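Local coordinates for ORC1-type DNA replication protein 2 (Aeropyrum pernix, PDB 1W5S), which binds DNA and is involved in regulating DNA replication, and contains an ATP-binding AAA+ domain and a winged-helix domain, at residues N52-S57 against L210-Y215; K88-N93 against L140-D145; E159-L164 against E197-V202; T163-H168 against F182-S187. One frame throughout, in Å; residues are numbered along the deposited sequence.

Contact 1. Residues N52-S57 against L210-Y215; sequences NMIYGS and LHLPAY. With ADP (adenosine-5'-diphosphate), chain E; SO4 (sulfate ion), chain C.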
# COMPACT_ATOMS: atom_id res chain seq x y z
N ASN A 52 6.00 -6.31 -11.65
CA ASN A 52 5.71 -4.92 -11.44
C ASN A 52 5.35 -4.65 -10.00
O ASN A 52 5.04 -5.56 -9.22
CB ASN A 52 4.54 -4.50 -12.35
CG ASN A 52 4.89 -4.57 -13.81
OD1 ASN A 52 6.00 -4.21 -14.21
ND2 ASN A 52 3.97 -5.07 -14.60
N MET A 53 5.34 -3.36 -9.70
CA MET A 53 5.13 -2.92 -8.36
C MET A 53 4.37 -1.60 -8.16
O MET A 53 4.62 -0.59 -8.84
CB MET A 53 6.42 -2.82 -7.63
CG MET A 53 6.15 -2.66 -6.16
SD MET A 53 7.63 -2.62 -5.20
CE MET A 53 8.72 -3.70 -6.15
N ILE A 54 3.51 -1.67 -7.14
CA ILE A 54 2.70 -0.57 -6.65
C ILE A 54 3.05 -0.37 -5.17
O ILE A 54 3.05 -1.33 -4.39
CB ILE A 54 1.20 -0.89 -6.84
CG1 ILE A 54 0.94 -1.16 -8.32
CG2 ILE A 54 0.35 0.26 -6.38
CD1 ILE A 54 -0.31 -1.93 -8.62
N TYR A 55 3.39 0.86 -4.81
CA TYR A 55 3.47 1.27 -3.42
C TYR A 55 2.90 2.72 -3.22
O TYR A 55 2.49 3.38 -4.16
CB TYR A 55 4.91 1.15 -2.96
CG TYR A 55 5.84 2.02 -3.74
CD1 TYR A 55 6.17 3.32 -3.31
CD2 TYR A 55 6.38 1.58 -4.94
CE1 TYR A 55 7.03 4.10 -4.02
CE2 TYR A 55 7.22 2.36 -5.67
CZ TYR A 55 7.51 3.62 -5.24
OH TYR A 55 8.34 4.35 -6.02
N GLY A 56 2.82 3.15 -1.97
CA GLY A 56 2.32 4.50 -1.59
C GLY A 56 3.34 5.25 -0.77
O GLY A 56 4.47 4.80 -0.67
N SER A 57 2.98 6.43 -0.22
CA SER A 57 3.87 7.09 0.73
C SER A 57 3.82 6.41 2.13
O SER A 57 2.94 5.64 2.47
CB SER A 57 3.56 8.57 0.86
OG SER A 57 3.78 9.23 -0.35
N LEU A 210 5.17 2.00 -9.67
CA LEU A 210 4.21 3.05 -9.56
C LEU A 210 3.89 3.43 -8.11
O LEU A 210 3.46 2.62 -7.26
CB LEU A 210 2.95 2.64 -10.29
CG LEU A 210 1.82 3.66 -10.26
CD1 LEU A 210 2.18 4.86 -11.15
CD2 LEU A 210 0.52 2.97 -10.65
N HIS A 211 4.09 4.70 -7.86
CA HIS A 211 3.80 5.32 -6.58
C HIS A 211 2.43 5.92 -6.67
O HIS A 211 2.09 6.58 -7.62
CB HIS A 211 4.76 6.45 -6.27
CG HIS A 211 4.31 7.27 -5.10
ND1 HIS A 211 3.50 8.38 -5.23
CD2 HIS A 211 4.49 7.08 -3.77
CE1 HIS A 211 3.24 8.86 -4.03
NE2 HIS A 211 3.81 8.09 -3.12
N LEU A 212 1.62 5.61 -5.70
CA LEU A 212 0.27 6.15 -5.68
C LEU A 212 0.19 7.26 -4.58
O LEU A 212 0.65 7.04 -3.49
CB LEU A 212 -0.66 4.98 -5.46
CG LEU A 212 -1.62 4.46 -6.54
CD1 LEU A 212 -1.06 4.43 -7.91
CD2 LEU A 212 -2.15 3.09 -6.07
N PRO A 213 -0.26 8.47 -4.92
CA PRO A 213 -0.51 9.50 -3.89
C PRO A 213 -1.82 9.34 -3.13
O PRO A 213 -2.74 8.67 -3.60
CB PRO A 213 -0.55 10.79 -4.69
CG PRO A 213 -0.66 10.40 -6.09
CD PRO A 213 -0.55 8.95 -6.27
N ALA A 214 -1.92 9.93 -1.94
CA ALA A 214 -3.16 9.86 -1.15
C ALA A 214 -4.21 10.61 -1.92
O ALA A 214 -3.87 11.51 -2.67
CB ALA A 214 -2.97 10.50 0.26
N TYR A 215 -5.48 10.23 -1.78
CA TYR A 215 -6.61 10.88 -2.45
C TYR A 215 -6.89 12.30 -2.01
O TYR A 215 -6.88 12.63 -0.82
CB TYR A 215 -7.90 10.08 -2.29
CG TYR A 215 -7.84 8.78 -3.05
CD1 TYR A 215 -8.01 7.55 -2.40
CD2 TYR A 215 -7.62 8.78 -4.44
CE1 TYR A 215 -7.99 6.36 -3.11
CE2 TYR A 215 -7.58 7.65 -5.13
CZ TYR A 215 -7.76 6.41 -4.47
OH TYR A 215 -7.70 5.26 -5.20
PB ADP E . -4.82 0.45 0.25
O1B ADP E . -4.88 0.39 1.76
O2B ADP E . -3.84 1.48 -0.28
O3B ADP E . -4.55 -0.95 -0.34
PA ADP E . -7.50 -0.14 -0.77
O1A ADP E . -7.63 -1.19 0.28
O2A ADP E . -7.25 -0.47 -2.22
O3A ADP E . -6.30 0.89 -0.22
O5' ADP E . -8.79 0.85 -0.68
C5' ADP E . -9.44 1.25 0.54
C4' ADP E . -10.91 1.36 0.31
O4' ADP E . -11.18 2.41 -0.63
C3' ADP E . -11.52 0.11 -0.32
O3' ADP E . -12.89 0.00 0.02
C2' ADP E . -11.46 0.37 -1.84
O2' ADP E . -12.51 -0.31 -2.57
C1' ADP E . -11.70 1.89 -1.87
N9 ADP E . -11.06 2.46 -3.08
C8 ADP E . -9.76 2.81 -3.15
N7 ADP E . -9.46 3.30 -4.34
C5 ADP E . -10.57 3.30 -5.06
C6 ADP E . -10.87 3.68 -6.43
N6 ADP E . -9.85 4.18 -7.19
N1 ADP E . -12.15 3.56 -6.87
C2 ADP E . -13.10 3.02 -6.03
N3 ADP E . -12.84 2.63 -4.76
C4 ADP E . -11.63 2.74 -4.23
S SO4 C . 1.16 11.59 -0.52
O1 SO4 C . 1.26 12.59 0.54
O2 SO4 C . 0.42 12.07 -1.66
O3 SO4 C . 0.64 10.38 0.12
O4 SO4 C . 2.47 11.26 -1.11
O HOH W 1 0.81 7.76 -0.83
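Tyr55 and Leu210 bond across two neighbouring parallel strands, 51-56 and 209-211, in the sheet of the AAA+ ATPase domain, the second being one of the sheet's two outermost strands in this chain. Three backbone hydrogen bonds fix the register: Leu210 N gives to Met53 O (2.8 Å, 170° at the hydrogen), Tyr55 N to Leu210 O (3.0 Å), and Leu212 N to Tyr55 O (2.8 Å).

Apolar contact lies on the face of Ile54 and Leu210, where Ile54 CG2 meets Leu212 CD2 at 3.8 Å; with CG1 beside the backbone N (chi1 -58°), CG2 is anti to that N. Leu212 also touches Lys65 and Leu68 of helix 65-82, which follows the P-loop. On the other face, the Tyr55 and His211 rings meet obliquely, planes 66° apart, with Tyr55 CE1 at the imidazole edge.

Beyond the strands, His211 NE2 donates to Ser57 OG (3.0 Å), which lies close to the ring plane, and Ser57 OG in turn donates to O4 of a sulfate, probably from the crystallisation liquor. Replacing His211 by an alanine would probably leave Ser57 OG without its NE2 donor and Tyr55 CE1 without the ring edge beside it. One water joins Ser57 N, Leu212 O and the sulfate. Farther along, segment 210-215 reaches the nucleotide: Tyr215, an ATP-binding residue, donates from OH to ADP N7 (2.8 Å).

Contact 2. Residues K88-N93 against L140-D145; sequences KQAYVN and LLVILD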
# COMPACT_ATOMS: atom_id res chain seq x y z
N LYS A 88 -5.33 -16.28 -15.68
CA LYS A 88 -5.91 -16.51 -14.38
C LYS A 88 -5.30 -15.53 -13.37
O LYS A 88 -4.17 -15.03 -13.56
CB LYS A 88 -5.65 -17.92 -13.92
CG LYS A 88 -6.13 -18.94 -14.91
CD LYS A 88 -7.27 -19.70 -14.44
CE LYS A 88 -6.82 -20.89 -13.66
NZ LYS A 88 -8.08 -21.58 -13.31
N GLN A 89 -6.09 -15.28 -12.32
CA GLN A 89 -5.80 -14.30 -11.30
C GLN A 89 -5.57 -15.05 -10.00
O GLN A 89 -6.35 -15.96 -9.66
CB GLN A 89 -6.98 -13.35 -11.15
CG GLN A 89 -7.64 -13.13 -12.47
CD GLN A 89 -8.78 -12.12 -12.45
OE1 GLN A 89 -8.73 -11.10 -11.76
NE2 GLN A 89 -9.79 -12.39 -13.27
N ALA A 90 -4.48 -14.70 -9.31
CA ALA A 90 -4.27 -15.10 -7.91
C ALA A 90 -3.92 -13.88 -7.10
O ALA A 90 -3.19 -13.01 -7.54
CB ALA A 90 -3.20 -16.14 -7.79
N TYR A 91 -4.48 -13.81 -5.92
CA TYR A 91 -4.30 -12.74 -4.98
C TYR A 91 -3.80 -13.37 -3.72
O TYR A 91 -4.44 -14.27 -3.21
CB TYR A 91 -5.65 -12.05 -4.69
CG TYR A 91 -5.50 -11.03 -3.62
CD1 TYR A 91 -4.88 -9.82 -3.88
CD2 TYR A 91 -5.91 -11.31 -2.29
CE1 TYR A 91 -4.68 -8.86 -2.87
CE2 TYR A 91 -5.74 -10.34 -1.26
CZ TYR A 91 -5.13 -9.13 -1.55
OH TYR A 91 -4.88 -8.23 -0.54
N VAL A 92 -2.69 -12.91 -3.18
CA VAL A 92 -2.23 -13.40 -1.89
C VAL A 92 -1.85 -12.23 -1.00
O VAL A 92 -0.99 -11.45 -1.36
CB VAL A 92 -1.02 -14.35 -2.07
CG1 VAL A 92 -0.35 -14.74 -0.69
CG2 VAL A 92 -1.48 -15.57 -2.83
N ASN A 93 -2.48 -12.13 0.18
CA ASN A 93 -2.02 -11.22 1.25
C ASN A 93 -0.92 -11.80 2.16
O ASN A 93 -1.09 -12.81 2.81
CB ASN A 93 -3.20 -10.79 2.11
CG ASN A 93 -2.93 -9.45 2.87
OD1 ASN A 93 -1.90 -9.23 3.43
ND2 ASN A 93 -3.89 -8.60 2.86
N LEU A 140 -0.93 -17.19 -15.64
CA LEU A 140 -1.27 -16.79 -14.28
C LEU A 140 -0.60 -15.44 -13.90
O LEU A 140 0.64 -15.27 -13.97
CB LEU A 140 -0.84 -17.90 -13.31
CG LEU A 140 -1.09 -17.74 -11.82
CD1 LEU A 140 -2.62 -17.69 -11.45
CD2 LEU A 140 -0.41 -18.80 -11.10
N LEU A 141 -1.42 -14.52 -13.45
CA LEU A 141 -0.96 -13.24 -12.94
C LEU A 141 -1.24 -13.24 -11.46
O LEU A 141 -2.40 -13.31 -11.02
CB LEU A 141 -1.67 -12.14 -13.70
CG LEU A 141 -1.19 -10.71 -13.61
CD1 LEU A 141 0.30 -10.59 -13.26
CD2 LEU A 141 -1.49 -10.04 -14.92
N VAL A 142 -0.14 -13.20 -10.67
CA VAL A 142 -0.22 -13.31 -9.21
C VAL A 142 0.02 -11.95 -8.54
O VAL A 142 1.01 -11.29 -8.83
CB VAL A 142 0.84 -14.29 -8.63
CG1 VAL A 142 0.69 -14.39 -7.10
CG2 VAL A 142 0.71 -15.62 -9.28
N ILE A 143 -0.91 -11.57 -7.65
CA ILE A 143 -0.80 -10.37 -6.83
C ILE A 143 -0.20 -10.71 -5.45
O ILE A 143 -0.79 -11.47 -4.72
CB ILE A 143 -2.19 -9.65 -6.63
CG1 ILE A 143 -2.78 -9.21 -7.98
CG2 ILE A 143 -1.98 -8.36 -5.72
CD1 ILE A 143 -4.24 -8.54 -7.96
N LEU A 144 0.94 -10.15 -5.09
CA LEU A 144 1.46 -10.28 -3.75
C LEU A 144 1.34 -8.96 -2.98
O LEU A 144 2.11 -8.02 -3.19
CB LEU A 144 2.89 -10.79 -3.74
CG LEU A 144 3.22 -12.06 -4.49
CD1 LEU A 144 4.73 -12.36 -4.39
CD2 LEU A 144 2.47 -13.18 -3.92
N ASP A 145 0.34 -8.92 -2.11
CA ASP A 145 -0.07 -7.74 -1.37
C ASP A 145 0.63 -7.74 -0.02
O ASP A 145 1.08 -8.78 0.43
CB ASP A 145 -1.61 -7.73 -1.21
CG ASP A 145 -2.19 -6.32 -1.00
OD1 ASP A 145 -1.41 -5.42 -0.81
OD2 ASP A 145 -3.43 -6.14 -1.01
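The parallel core sheet of the AAA+ domain pairs Tyr91 with Ile143 here, between strands 87-93 and 139-145, and the second strand ends at Asp145, consistent with the Walker B position of P-loop ATPases. The segment axes are 16° from parallel and 4.6 Å apart at closest approach. Five backbone hydrogen bonds alternate between the strands, from Leu141 N to Lys88 O (2.8 Å) at one end to Asp145 N with Val92 O (3.0 Å) at the other.

On the face of Tyr91 and Ile143, CG2 of Ile143 rests against Tyr91 CD1 at 3.7 Å. The Tyr91 ring extends from a CG anti to the backbone N (chi1 174°), which carries it along the sheet to Asp145. There Tyr91 OH donates to Asp145 OD2 (2.6 Å), reaching the oxygen on its anti side; ring and carboxylate planes are 76° apart. OD2 also accepts from Thr66 OG1 of the ATP site, so two hydroxyls hold this oxygen. A phenylalanine here would probably leave Asp145 OD2 without one of these two donors and the carboxylate less firmly oriented.

On the opposite face, Leu140 CD1 fits between Lys88 CB and Ala90 CB (4.0 Å to the latter), and Leu144 CD2 lies against Val92 CB. Helix 100-111 covers this side through Ile107, which meets Val92 and Leu140. Helix 65-82 packs over the Tyr91 face, where Lys70 makes a cation-pi contact with the ring, while strand 180-186 flanks strand 139-145 within the sheet.

Contact 3. Residues E159-L164 against E197-V202; sequences EDLYTL and EKIPQV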
# COMPACT_ATOMS: atom_id res chain seq x y z
N GLU A 159 16.30 -16.89 -1.00
CA GLU A 159 16.27 -17.95 -1.99
C GLU A 159 14.84 -18.44 -2.29
O GLU A 159 14.55 -18.86 -3.40
CB GLU A 159 17.21 -19.07 -1.53
CG GLU A 159 16.61 -20.46 -1.55
CD GLU A 159 17.47 -21.51 -0.88
OE1 GLU A 159 17.32 -22.70 -1.24
OE2 GLU A 159 18.29 -21.13 0.02
N ASP A 160 13.94 -18.35 -1.31
CA ASP A 160 12.51 -18.61 -1.53
C ASP A 160 11.89 -17.52 -2.42
O ASP A 160 11.14 -17.82 -3.35
CB ASP A 160 11.75 -18.66 -0.21
CG ASP A 160 12.23 -19.79 0.70
OD1 ASP A 160 12.49 -20.91 0.18
OD2 ASP A 160 12.34 -19.56 1.93
N LEU A 161 12.20 -16.27 -2.14
CA LEU A 161 11.68 -15.18 -2.93
C LEU A 161 12.19 -15.30 -4.36
O LEU A 161 11.46 -15.10 -5.32
CB LEU A 161 12.07 -13.86 -2.30
CG LEU A 161 11.10 -12.98 -1.49
CD1 LEU A 161 9.81 -13.62 -1.05
CD2 LEU A 161 11.85 -12.36 -0.31
N TYR A 162 13.47 -15.68 -4.49
CA TYR A 162 14.07 -15.90 -5.80
C TYR A 162 13.39 -17.03 -6.53
O TYR A 162 13.06 -16.92 -7.71
CB TYR A 162 15.56 -16.19 -5.69
CG TYR A 162 16.46 -14.94 -5.63
CD1 TYR A 162 17.66 -14.94 -4.89
CD2 TYR A 162 16.12 -13.76 -6.31
CE1 TYR A 162 18.49 -13.79 -4.88
CE2 TYR A 162 16.93 -12.64 -6.29
CZ TYR A 162 18.11 -12.65 -5.58
OH TYR A 162 18.88 -11.49 -5.60
N THR A 163 13.16 -18.16 -5.87
CA THR A 163 12.60 -19.27 -6.65
C THR A 163 11.21 -18.95 -7.09
O THR A 163 10.85 -19.30 -8.19
CB THR A 163 12.64 -20.70 -5.97
OG1 THR A 163 11.67 -20.77 -4.93
CG2 THR A 163 13.97 -21.03 -5.44
N LEU A 164 10.41 -18.28 -6.27
CA LEU A 164 9.11 -17.75 -6.75
C LEU A 164 9.25 -16.68 -7.84
O LEU A 164 8.68 -16.75 -8.90
CB LEU A 164 8.31 -17.16 -5.60
CG LEU A 164 6.89 -16.68 -5.98
CD1 LEU A 164 6.05 -17.81 -6.46
CD2 LEU A 164 6.20 -16.05 -4.80
N GLU A 197 18.40 -5.19 -0.92
CA GLU A 197 19.19 -5.92 0.11
C GLU A 197 19.02 -7.43 -0.08
O GLU A 197 19.98 -8.17 -0.20
CB GLU A 197 18.78 -5.55 1.56
CG GLU A 197 19.38 -4.28 2.15
CD GLU A 197 18.85 -3.96 3.59
OE1 GLU A 197 19.23 -4.71 4.55
OE2 GLU A 197 18.09 -2.96 3.77
N LYS A 198 17.78 -7.87 -0.15
CA LYS A 198 17.48 -9.31 -0.12
C LYS A 198 17.51 -9.95 -1.49
O LYS A 198 18.07 -11.02 -1.68
CB LYS A 198 16.09 -9.51 0.50
CG LYS A 198 15.93 -10.72 1.39
CD LYS A 198 15.90 -10.35 2.91
CE LYS A 198 15.14 -11.45 3.75
NZ LYS A 198 13.77 -11.78 3.17
N ILE A 199 16.87 -9.32 -2.47
CA ILE A 199 16.75 -9.93 -3.77
C ILE A 199 17.06 -8.95 -4.89
O ILE A 199 16.20 -8.67 -5.73
CB ILE A 199 15.35 -10.57 -3.96
CG1 ILE A 199 14.26 -9.62 -3.50
CG2 ILE A 199 15.23 -11.88 -3.18
CD1 ILE A 199 12.91 -10.06 -3.92
N PRO A 200 18.30 -8.46 -4.94
CA PRO A 200 18.61 -7.43 -5.94
C PRO A 200 18.46 -7.94 -7.37
O PRO A 200 18.21 -7.15 -8.26
CB PRO A 200 20.05 -7.08 -5.64
CG PRO A 200 20.62 -8.34 -5.01
CD PRO A 200 19.50 -8.83 -4.16
N GLN A 201 18.60 -9.25 -7.59
CA GLN A 201 18.50 -9.81 -8.93
C GLN A 201 17.05 -9.69 -9.47
O GLN A 201 16.83 -9.68 -10.69
CB GLN A 201 19.03 -11.27 -8.95
CG GLN A 201 20.58 -11.42 -9.16
CD GLN A 201 21.21 -12.76 -8.61
OE1 GLN A 201 21.41 -13.75 -9.35
NE2 GLN A 201 21.53 -12.77 -7.31
N VAL A 202 16.04 -9.61 -8.59
CA VAL A 202 14.72 -9.33 -9.09
C VAL A 202 14.45 -7.84 -9.14
O VAL A 202 13.81 -7.36 -10.08
CB VAL A 202 13.59 -10.04 -8.31
CG1 VAL A 202 13.99 -11.48 -7.95
CG2 VAL A 202 13.17 -9.21 -7.07
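Tyr162 lays its ring against Ile199, whose CG2 sits over one face, 3.7 Å from the ring centroid and 14° off the normal, a CH-pi contact. The ring gets there with CG anti to its own carbonyl carbon (chi1 -85°), leaning out from helix 158-165 across the joint between helices 190-198 and 200-203. Along its rim, Val202 CG1 meets Tyr162 CD2 at 3.5 Å.

At the far end of the ring, the phenol oxygen is gripped by the backbone: Gln201 N donates to Tyr162 OH (3.0 Å, 163°). This amide lies in the first turn of helix 200-203, where no carbonyl of its own helix is available, so another helix's side chain supplies the acceptor. Pro200 CD also presses on the same oxygen.

From the same side of the ring, Leu161 CB touches Ile199 CG2 at 3.8 Å, which puts that methyl between consecutive residues of the helix. Lys198 brings its NZ to within 4.0 Å of Leu161 CD2, but its ammonium is held by Leu151 O. Farther out, Arg166 makes a cation-pi contact with the Tyr162 ring and touches Val202.

Ile199 is the first non-helical residue after helix 190-198 and also the N-cap position of helix 200-203. Helix 158-165 thus packs against the junction of two consecutive helices, part of the helical layer flanking the AAA+ sheet, away from the ATP site.

Contact 4. Residues T163-H168 against F182-S187; sequences TLLRVH and FLLVAS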
# COMPACT_ATOMS: atom_id res chain seq x y z
N THR A 163 13.16 -18.16 -5.87
CA THR A 163 12.60 -19.27 -6.65
C THR A 163 11.21 -18.95 -7.09
O THR A 163 10.85 -19.30 -8.19
CB THR A 163 12.64 -20.70 -5.97
OG1 THR A 163 11.67 -20.77 -4.93
CG2 THR A 163 13.97 -21.03 -5.44
N LEU A 164 10.41 -18.28 -6.27
CA LEU A 164 9.11 -17.75 -6.75
C LEU A 164 9.25 -16.68 -7.84
O LEU A 164 8.68 -16.75 -8.90
CB LEU A 164 8.31 -17.16 -5.60
CG LEU A 164 6.89 -16.68 -5.98
CD1 LEU A 164 6.05 -17.81 -6.46
CD2 LEU A 164 6.20 -16.05 -4.80
N LEU A 165 9.98 -15.64 -7.57
CA LEU A 165 9.90 -14.47 -8.44
C LEU A 165 10.73 -14.58 -9.69
O LEU A 165 10.51 -13.83 -10.61
CB LEU A 165 10.27 -13.23 -7.69
CG LEU A 165 9.21 -12.34 -7.07
CD1 LEU A 165 7.78 -12.77 -7.18
CD2 LEU A 165 9.60 -11.93 -5.65
N ARG A 166 11.70 -15.48 -9.71
CA ARG A 166 12.32 -15.88 -10.95
C ARG A 166 12.09 -17.36 -11.19
O ARG A 166 13.01 -18.07 -11.56
CB ARG A 166 13.82 -15.61 -11.00
CG ARG A 166 14.30 -14.32 -10.41
CD ARG A 166 15.28 -14.62 -9.32
NE ARG A 166 16.67 -14.37 -9.71
CZ ARG A 166 17.67 -15.26 -9.69
NH1 ARG A 166 17.48 -16.53 -9.30
NH2 ARG A 166 18.88 -14.88 -10.07
N VAL A 167 10.84 -17.78 -11.04
CA VAL A 167 10.38 -19.09 -11.51
C VAL A 167 10.98 -19.56 -12.81
O VAL A 167 11.47 -20.67 -12.88
CB VAL A 167 8.89 -19.18 -11.85
CG1 VAL A 167 8.30 -20.51 -11.28
CG2 VAL A 167 8.15 -17.96 -11.55
N HIS A 168 10.88 -18.72 -13.82
CA HIS A 168 11.22 -19.11 -15.20
C HIS A 168 12.71 -19.34 -15.38
O HIS A 168 13.09 -20.11 -16.22
CB HIS A 168 10.69 -18.08 -16.18
CG HIS A 168 9.26 -17.71 -15.91
ND1 HIS A 168 8.24 -18.63 -15.98
CD2 HIS A 168 8.69 -16.53 -15.53
CE1 HIS A 168 7.09 -18.04 -15.69
NE2 HIS A 168 7.33 -16.76 -15.41
N PHE A 182 3.98 -11.37 -11.88
CA PHE A 182 3.65 -10.93 -10.54
C PHE A 182 3.42 -9.43 -10.45
O PHE A 182 4.07 -8.64 -11.15
CB PHE A 182 4.76 -11.32 -9.57
CG PHE A 182 5.09 -12.79 -9.51
CD1 PHE A 182 5.99 -13.35 -10.37
CD2 PHE A 182 4.57 -13.59 -8.53
CE1 PHE A 182 6.28 -14.69 -10.28
CE2 PHE A 182 4.89 -14.96 -8.46
CZ PHE A 182 5.73 -15.48 -9.32
N LEU A 183 2.48 -9.06 -9.58
CA LEU A 183 2.19 -7.66 -9.25
C LEU A 183 2.40 -7.53 -7.76
O LEU A 183 1.62 -8.09 -7.00
CB LEU A 183 0.75 -7.28 -9.60
CG LEU A 183 0.46 -5.84 -10.08
CD1 LEU A 183 -1.00 -5.51 -10.11
CD2 LEU A 183 1.26 -4.74 -9.44
N LEU A 184 3.50 -6.86 -7.37
CA LEU A 184 3.82 -6.61 -5.97
C LEU A 184 3.16 -5.31 -5.57
O LEU A 184 3.10 -4.32 -6.37
CB LEU A 184 5.31 -6.51 -5.73
CG LEU A 184 6.15 -7.58 -6.43
CD1 LEU A 184 7.65 -7.33 -6.10
CD2 LEU A 184 5.70 -9.02 -6.06
N VAL A 185 2.53 -5.40 -4.39
CA VAL A 185 1.91 -4.29 -3.75
C VAL A 185 2.55 -4.12 -2.37
O VAL A 185 2.43 -5.03 -1.56
CB VAL A 185 0.41 -4.50 -3.64
CG1 VAL A 185 -0.18 -3.35 -2.95
CG2 VAL A 185 -0.22 -4.58 -5.03
N ALA A 186 3.29 -3.02 -2.16
CA ALA A 186 3.95 -2.75 -0.87
C ALA A 186 3.44 -1.46 -0.24
O ALA A 186 2.81 -0.61 -0.92
CB ALA A 186 5.46 -2.74 -0.99
N SER A 187 3.71 -1.30 1.06
CA SER A 187 3.13 -0.16 1.75
C SER A 187 3.79 1.11 1.36
O SER A 187 3.08 2.13 1.25
CB SER A 187 3.04 -0.33 3.27
OG SER A 187 4.27 -0.73 3.78
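Leu165 drops a single methyl onto the Phe182 ring: CD1 stands over its centre, 3.5 Å from the centroid and 11° off the normal, a CH-pi contact. The Phe182 ring is thus the flat floor and the leucine methyl the knob resting on it. Phe182 CG is anti to the carbonyl carbon (chi1 -57°), and this torsion swings the ring from strand 180-186 toward the end of helix 158-165.

Around the ring's outer end, the chain folds into a hollow. Leu164 leans in obliquely with CG 3.6 Å from Phe182 CE2, its CD1 adding a second contact to the same carbon and to CZ. Val167 comes in from the edge, near the ring plane, with CG2 4.0 Å from Phe182 CE1. Between these two, Leu164 O lies 3.2 Å from Phe182 CZ; the same oxygen accepts a hydrogen bond from Val167 N, which closes the turn as the helix ends and Arg166 leaves helical geometry. The ring end therefore projects into the bend between helices 158-165 and 167-170.

A smaller bump stands beside it on the strand, Leu184, whose CD2 reaches Leu165 CD1 at 4.4 Å. Phe147 touches both Leu165 and Leu184, and the Phe182 ring is backed by Val142 of the neighbouring strand. No hydrogen bond crosses between the two segments; their contact is apolar and van der Waals. Such burial of apolar side chains is the usual helix-on-sheet packing of a layered alpha/beta fold, here that of the AAA+ domain.

From the N terminus, strand 51-56 opens the longest loop, which contact 1 closes only at strand 209-211; the other three contacts are nested inside it. Contact 2 closes first, joining strands 87-93 and 139-145. Helix 158-165 then opens both remaining loops: contact 4 closes on strand 180-186, and contact 3 later on 197-202; they share Thr163 and Leu164. Strand 180-186 lies between strands 139-145 and 51-56, so its backbone bonds, such as Val142 O to Leu183 N and Ile54 N to Leu184 O, join contacts 2, 4 and 1 in one sheet. Contact 3 ties helix 158-165 to the junction of helices 190-198 and 200-203, which lead on to strand 209-211.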